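Local coordinates for protein N-alpha-acetyltransferase 35, NatC auxiliary subunit (Saccharomyces cerevisiae, PDB 6YGA) that serves as the auxiliary MAK10 subunit of the yeast NatC complex, which acetylates the N-terminal Met of the L-A virus Gag protein, at residues 466-471 and 605-610; 555-559 and 722-726. All coordinates share one frame. Numbering follows the deposited sequence.

Contact 1 (466-471 and 605-610); sequences YSMFWY and VFQQTL
Perpendicular helix-helix packing in a mainly helical region, assigned to the TPR-repeat families, joins helix 465-506, through its first turns, to the short helix 603-613. The axes of segments 466-471 and 605-610 cross at 91° and approach to 11.0 Å, a spacing filled largely by aromatic side chains. The CA atoms of S467 and F606 lie 7.0 Å apart, those of Y466 and L610 8.1 Å. Y466 and W470, one turn apart and both t at chi1, reach across; F606 (m) fills space between the helices. The aromatic core is a T-shaped pair: the edge of the W470 six-membered ring meets the face of F606, centroids 5.1 Å apart, planes at 72°. L610 CD1 makes a CH-pi contact over the Y466 ring, 4.1 Å from its centroid. T609 CG2 covers one face of W470, 3.2 Å from NE1, while T609 OG1 binds V605 O (2.8 Å). The polar link is a buried hydrogen bond from Y466 OH to F606 O, 2.7 Å, made near the ring plane.

Contact 2 (555-559 and 722-726); sequences EVFQF and FPIQT
A buried glutamine-glutamate pair ties the C-terminal beta-hairpin of the chain, strands 708-713 and 724-729, to the long helix 511-564. The Q725 amide NE2 donates to E555 OE1 at 2.9 Å, almost linearly (171°), and to the backbone O of E555 at 3.1 Å and 142°, so one amide nitrogen reads both the side chain and the main chain of a single helical residue. E555 O meanwhile accepts the ordinary helical bond from F559 N (2.9 Å). A water adds a second bridge, donating to E555 OE1 and accepting from Q725 N, each at 2.9 Å. The other carboxyl oxygen, E555 OE2, lies 2.7 Å from P723 O.

Segment 555-559 is regular helix; F722 and P723 are extended loop leading into the strand at I724. The helix and strand axes run nearly parallel, 9° apart and 9.6 Å at closest approach, with CA atoms 7.7 Å apart for E555 and F722 and 7.5 Å for Q558 and Q725. E555 is m, m at chi1 and chi2; Q725 is m, t, extending its amide to the helix. Outward, F722 CB lies 3.5 Å from E555 OE2, and Q558 CB 4.0 Å from Q725 NE2. At the far end of the glutamine amide, Q725 OE1 sits at the edge of the F559 ring, 3.6 Å from CD2.

The two contacts illustrate how two successive, touching helices each take a different kind of partner through different chemistry. Both are largely buried, although contact 1 has an exposed margin at V605, and their centres lie 13 Å apart. Helices 465-506 and 511-564 bring them together. F469, which takes no part in contact 1, packs on E555, with F469 CD2 3.4 Å from E555 CB. F469 CE1 also lies 3.7 Å from F722 CD2. Y466 CB meets F559 CD1 at 3.4 Å. Contact 1 joins helix to helix mainly by aromatic packing; contact 2 holds a strand to a helix by a side-chain amide, a carboxyl group and a water. Their segments alternate along the sequence.

Contact 1 (466-471 and 605-610)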
loop_
_atom_site.group_PDB
_atom_site.type_symbol
_atom_site.label_atom_id
_atom_site.label_comp_id
_atom_site.label_asym_id
_atom_site.label_seq_id
_atom_site.Cartn_x
_atom_site.Cartn_y
_atom_site.Cartn_z
ATOM N N TYR B 466 -9.196 -19.045 -15.747
ATOM C CA TYR B 466 -9.985 -19.011 -16.974
ATOM C C TYR B 466 -10.966 -17.845 -16.972
ATOM O O TYR B 466 -11.108 -17.148 -17.982
ATOM C CB TYR B 466 -10.734 -20.327 -17.167
ATOM C CG TYR B 466 -11.979 -20.158 -18.002
ATOM C CD1 TYR B 466 -11.898 -20.011 -19.378
ATOM C CD2 TYR B 466 -13.235 -20.122 -17.409
ATOM C CE1 TYR B 466 -13.034 -19.842 -20.146
ATOM C CE2 TYR B 466 -14.377 -19.953 -18.164
ATOM C CZ TYR B 466 -14.272 -19.816 -19.532
ATOM O OH TYR B 466 -15.410 -19.649 -20.283
ATOM N N SER B 467 -11.660 -17.624 -15.853
ATOM C CA SER B 467 -12.691 -16.590 -15.819
ATOM C C SER B 467 -12.110 -15.221 -16.144
ATOM O O SER B 467 -12.659 -14.481 -16.969
ATOM C CB SER B 467 -13.379 -16.573 -14.455
ATOM O OG SER B 467 -14.206 -17.709 -14.290
HETATM N N MSE B 468 -10.990 -14.872 -15.516
HETATM C CA MSE B 468 -10.381 -13.559 -15.705
HETATM C C MSE B 468 -9.726 -13.410 -17.079
HETATM O O MSE B 468 -9.915 -12.403 -17.759
HETATM C CB MSE B 468 -9.352 -13.291 -14.611
HETATM C CG MSE B 468 -9.941 -13.238 -13.208
HETATM SE SE MSE B 468 -11.469 -12.025 -13.080
HETATM C CE MSE B 468 -10.635 -10.396 -13.750
ATOM N N PHE B 469 -8.957 -14.419 -17.490
ATOM C CA PHE B 469 -8.284 -14.334 -18.780
ATOM C C PHE B 469 -9.286 -14.305 -19.927
ATOM O O PHE B 469 -9.087 -13.581 -20.908
ATOM C CB PHE B 469 -7.297 -15.489 -18.941
ATOM C CG PHE B 469 -5.957 -15.226 -18.318
ATOM C CD1 PHE B 469 -5.309 -14.016 -18.517
ATOM C CD2 PHE B 469 -5.356 -16.178 -17.515
ATOM C CE1 PHE B 469 -4.075 -13.770 -17.939
ATOM C CE2 PHE B 469 -4.124 -15.943 -16.939
ATOM C CZ PHE B 469 -3.484 -14.736 -17.147
ATOM N N TRP B 470 -10.376 -15.065 -19.823
ATOM C CA TRP B 470 -11.366 -15.020 -20.892
ATOM C C TRP B 470 -12.151 -13.717 -20.856
ATOM O O TRP B 470 -12.531 -13.188 -21.907
ATOM C CB TRP B 470 -12.315 -16.211 -20.814
ATOM C CG TRP B 470 -13.329 -16.169 -21.911
ATOM C CD1 TRP B 470 -13.158 -16.578 -23.201
ATOM C CD2 TRP B 470 -14.665 -15.657 -21.826
ATOM N NE1 TRP B 470 -14.306 -16.361 -23.922
ATOM C CE2 TRP B 470 -15.247 -15.798 -23.100
ATOM C CE3 TRP B 470 -15.424 -15.098 -20.794
ATOM C CZ2 TRP B 470 -16.555 -15.405 -23.370
ATOM C CZ3 TRP B 470 -16.721 -14.707 -21.064
ATOM C CH2 TRP B 470 -17.274 -14.863 -22.341
ATOM N N TYR B 471 -12.409 -13.188 -19.658
ATOM C CA TYR B 471 -13.092 -11.904 -19.566
ATOM C C TYR B 471 -12.246 -10.792 -20.168
ATOM O O TYR B 471 -12.772 -9.897 -20.836
ATOM C CB TYR B 471 -13.448 -11.595 -18.111
ATOM C CG TYR B 471 -14.133 -10.261 -17.923
ATOM C CD1 TYR B 471 -15.375 -10.011 -18.490
ATOM C CD2 TYR B 471 -13.539 -9.254 -17.176
ATOM C CE1 TYR B 471 -16.003 -8.795 -18.324
ATOM C CE2 TYR B 471 -14.159 -8.036 -17.000
ATOM C CZ TYR B 471 -15.390 -7.811 -17.576
ATOM O OH TYR B 471 -16.010 -6.596 -17.401
ATOM N N VAL B 605 -22.938 -17.841 -19.549
ATOM C CA VAL B 605 -22.064 -17.660 -20.707
ATOM C C VAL B 605 -20.640 -18.087 -20.373
ATOM O O VAL B 605 -19.958 -18.714 -21.196
ATOM C CB VAL B 605 -22.120 -16.203 -21.198
ATOM C CG1 VAL B 605 -21.201 -16.006 -22.395
ATOM C CG2 VAL B 605 -23.549 -15.815 -21.550
ATOM N N PHE B 606 -20.167 -17.758 -19.166
ATOM C CA PHE B 606 -18.853 -18.218 -18.726
ATOM C C PHE B 606 -18.764 -19.739 -18.760
ATOM O O PHE B 606 -17.756 -20.301 -19.205
ATOM C CB PHE B 606 -18.554 -17.710 -17.314
ATOM C CG PHE B 606 -18.006 -16.305 -17.258
ATOM C CD1 PHE B 606 -18.859 -15.211 -17.194
ATOM C CD2 PHE B 606 -16.635 -16.080 -17.228
ATOM C CE1 PHE B 606 -18.354 -13.919 -17.126
ATOM C CE2 PHE B 606 -16.124 -14.789 -17.162
ATOM C CZ PHE B 606 -16.986 -13.708 -17.110
ATOM N N GLN B 607 -19.810 -20.422 -18.288
ATOM C CA GLN B 607 -19.783 -21.880 -18.239
ATOM C C GLN B 607 -19.807 -22.480 -19.638
ATOM O O GLN B 607 -19.046 -23.406 -19.941
ATOM C CB GLN B 607 -20.962 -22.399 -17.412
ATOM C CG GLN B 607 -21.101 -21.738 -16.053
ATOM C CD GLN B 607 -19.837 -21.838 -15.226
ATOM O OE1 GLN B 607 -19.241 -22.910 -15.106
ATOM N NE2 GLN B 607 -19.418 -20.717 -14.650
ATOM N N GLN B 608 -20.678 -21.962 -20.508
ATOM C CA GLN B 608 -20.807 -22.526 -21.847
ATOM C C GLN B 608 -19.537 -22.317 -22.660
ATOM O O GLN B 608 -19.105 -23.216 -23.389
ATOM C CB GLN B 608 -22.014 -21.914 -22.559
ATOM C CG GLN B 608 -22.235 -22.446 -23.963
ATOM C CD GLN B 608 -22.504 -23.938 -23.987
ATOM O OE1 GLN B 608 -23.087 -24.493 -23.056
ATOM N NE2 GLN B 608 -22.077 -24.596 -25.058
ATOM N N THR B 609 -18.921 -21.138 -22.541
ATOM C CA THR B 609 -17.692 -20.863 -23.280
ATOM C C THR B 609 -16.597 -21.860 -22.924
ATOM O O THR B 609 -15.882 -22.348 -23.806
ATOM C CB THR B 609 -17.228 -19.433 -23.003
ATOM O OG1 THR B 609 -18.232 -18.510 -23.443
ATOM C CG2 THR B 609 -15.932 -19.144 -23.731
ATOM N N LEU B 610 -16.464 -22.188 -21.636
ATOM C CA LEU B 610 -15.456 -23.156 -21.219
ATOM C C LEU B 610 -15.746 -24.542 -21.788
ATOM O O LEU B 610 -14.820 -25.277 -22.149
ATOM C CB LEU B 610 -15.376 -23.202 -19.691
ATOM C CG LEU B 610 -14.387 -24.199 -19.082
ATOM C CD1 LEU B 610 -12.987 -23.950 -19.614
ATOM C CD2 LEU B 610 -14.405 -24.127 -17.562
#

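Contact 2 (555-559 and 722-726)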
loop_
_atom_site.group_PDB
_atom_site.type_symbol
_atom_site.label_atom_id
_atom_site.label_comp_id
_atom_site.label_asym_id
_atom_site.label_seq_id
_atom_site.Cartn_x
_atom_site.Cartn_y
_atom_site.Cartn_z
ATOM N N GLU B 555 -3.717 -18.234 -22.646
ATOM C CA GLU B 555 -3.964 -18.680 -21.279
ATOM C C GLU B 555 -5.249 -19.496 -21.183
ATOM O O GLU B 555 -5.292 -20.514 -20.481
ATOM C CB GLU B 555 -4.020 -17.470 -20.347
ATOM C CG GLU B 555 -2.712 -16.690 -20.251
ATOM C CD GLU B 555 -1.759 -17.255 -19.209
ATOM O OE1 GLU B 555 -1.815 -18.471 -18.926
ATOM O OE2 GLU B 555 -0.955 -16.473 -18.663
ATOM N N VAL B 556 -6.302 -19.071 -21.887
ATOM C CA VAL B 556 -7.571 -19.797 -21.859
ATOM C C VAL B 556 -7.399 -21.201 -22.433
ATOM O O VAL B 556 -7.881 -22.186 -21.863
ATOM C CB VAL B 556 -8.660 -19.002 -22.606
ATOM C CG1 VAL B 556 -9.902 -19.854 -22.830
ATOM C CG2 VAL B 556 -9.020 -17.739 -21.831
ATOM N N PHE B 557 -6.700 -21.316 -23.566
ATOM C CA PHE B 557 -6.430 -22.637 -24.131
ATOM C C PHE B 557 -5.629 -23.502 -23.163
ATOM O O PHE B 557 -5.919 -24.693 -22.997
ATOM C CB PHE B 557 -5.689 -22.506 -25.461
ATOM C CG PHE B 557 -6.593 -22.402 -26.653
ATOM C CD1 PHE B 557 -7.304 -23.505 -27.097
ATOM C CD2 PHE B 557 -6.723 -21.207 -27.339
ATOM C CE1 PHE B 557 -8.135 -23.416 -28.199
ATOM C CE2 PHE B 557 -7.551 -21.111 -28.441
ATOM C CZ PHE B 557 -8.258 -22.217 -28.871
ATOM N N GLN B 558 -4.615 -22.921 -22.518
ATOM C CA GLN B 558 -3.814 -23.669 -21.555
ATOM C C GLN B 558 -4.680 -24.205 -20.422
ATOM O O GLN B 558 -4.550 -25.367 -20.020
ATOM C CB GLN B 558 -2.700 -22.778 -21.007
ATOM C CG GLN B 558 -1.738 -23.489 -20.080
ATOM C CD GLN B 558 -0.907 -24.529 -20.801
ATOM O OE1 GLN B 558 0.179 -24.234 -21.297
ATOM N NE2 GLN B 558 -1.416 -25.755 -20.863
ATOM N N PHE B 559 -5.571 -23.363 -19.893
ATOM C CA PHE B 559 -6.479 -23.799 -18.838
ATOM C C PHE B 559 -7.367 -24.940 -19.320
ATOM O O PHE B 559 -7.563 -25.931 -18.609
ATOM C CB PHE B 559 -7.326 -22.616 -18.362
ATOM C CG PHE B 559 -8.205 -22.919 -17.175
ATOM C CD1 PHE B 559 -9.445 -23.517 -17.345
ATOM C CD2 PHE B 559 -7.801 -22.582 -15.891
ATOM C CE1 PHE B 559 -10.258 -23.785 -16.259
ATOM C CE2 PHE B 559 -8.611 -22.844 -14.801
ATOM C CZ PHE B 559 -9.841 -23.449 -14.985
ATOM N N PHE B 722 0.574 -12.038 -16.977
ATOM C CA PHE B 722 0.227 -13.323 -17.582
ATOM C C PHE B 722 1.109 -14.393 -16.949
ATOM O O PHE B 722 2.133 -14.790 -17.522
ATOM C CB PHE B 722 0.409 -13.287 -19.101
ATOM C CG PHE B 722 -0.280 -12.129 -19.771
ATOM C CD1 PHE B 722 0.391 -10.934 -19.977
ATOM C CD2 PHE B 722 -1.594 -12.236 -20.202
ATOM C CE1 PHE B 722 -0.235 -9.864 -20.595
ATOM C CE2 PHE B 722 -2.226 -11.170 -20.825
ATOM C CZ PHE B 722 -1.545 -9.981 -21.019
ATOM N N PRO B 723 0.751 -14.874 -15.760
ATOM C CA PRO B 723 1.565 -15.907 -15.113
ATOM C C PRO B 723 1.498 -17.224 -15.870
ATOM O O PRO B 723 0.615 -17.459 -16.697
ATOM C CB PRO B 723 0.940 -16.037 -13.719
ATOM C CG PRO B 723 -0.463 -15.582 -13.898
ATOM C CD PRO B 723 -0.416 -14.500 -14.942
ATOM N N ILE B 724 2.457 -18.093 -15.572
ATOM C CA ILE B 724 2.556 -19.397 -16.216
ATOM C C ILE B 724 1.794 -20.411 -15.373
ATOM O O ILE B 724 2.100 -20.606 -14.192
ATOM C CB ILE B 724 4.023 -19.818 -16.390
ATOM C CG1 ILE B 724 4.836 -18.694 -17.041
ATOM C CG2 ILE B 724 4.119 -21.093 -17.210
ATOM C CD1 ILE B 724 4.412 -18.363 -18.448
ATOM N N GLN B 725 0.800 -21.060 -15.976
ATOM C CA GLN B 725 0.012 -22.084 -15.291
ATOM C C GLN B 725 0.839 -23.364 -15.248
ATOM O O GLN B 725 0.931 -24.091 -16.241
ATOM C CB GLN B 725 -1.324 -22.293 -15.995
ATOM C CG GLN B 725 -2.178 -21.031 -16.070
ATOM C CD GLN B 725 -3.487 -21.238 -16.809
ATOM O OE1 GLN B 725 -4.315 -22.062 -16.417
ATOM N NE2 GLN B 725 -3.681 -20.486 -17.886
ATOM N N THR B 726 1.431 -23.646 -14.088
ATOM C CA THR B 726 2.465 -24.661 -13.941
ATOM C C THR B 726 1.954 -25.860 -13.153
ATOM O O THR B 726 1.291 -25.705 -12.123
ATOM C CB THR B 726 3.695 -24.069 -13.241
ATOM O OG1 THR B 726 4.062 -22.843 -13.887
ATOM C CG2 THR B 726 4.871 -25.038 -13.286
HETATM O O HOH W 1 -0.081 -20.778 -18.724
#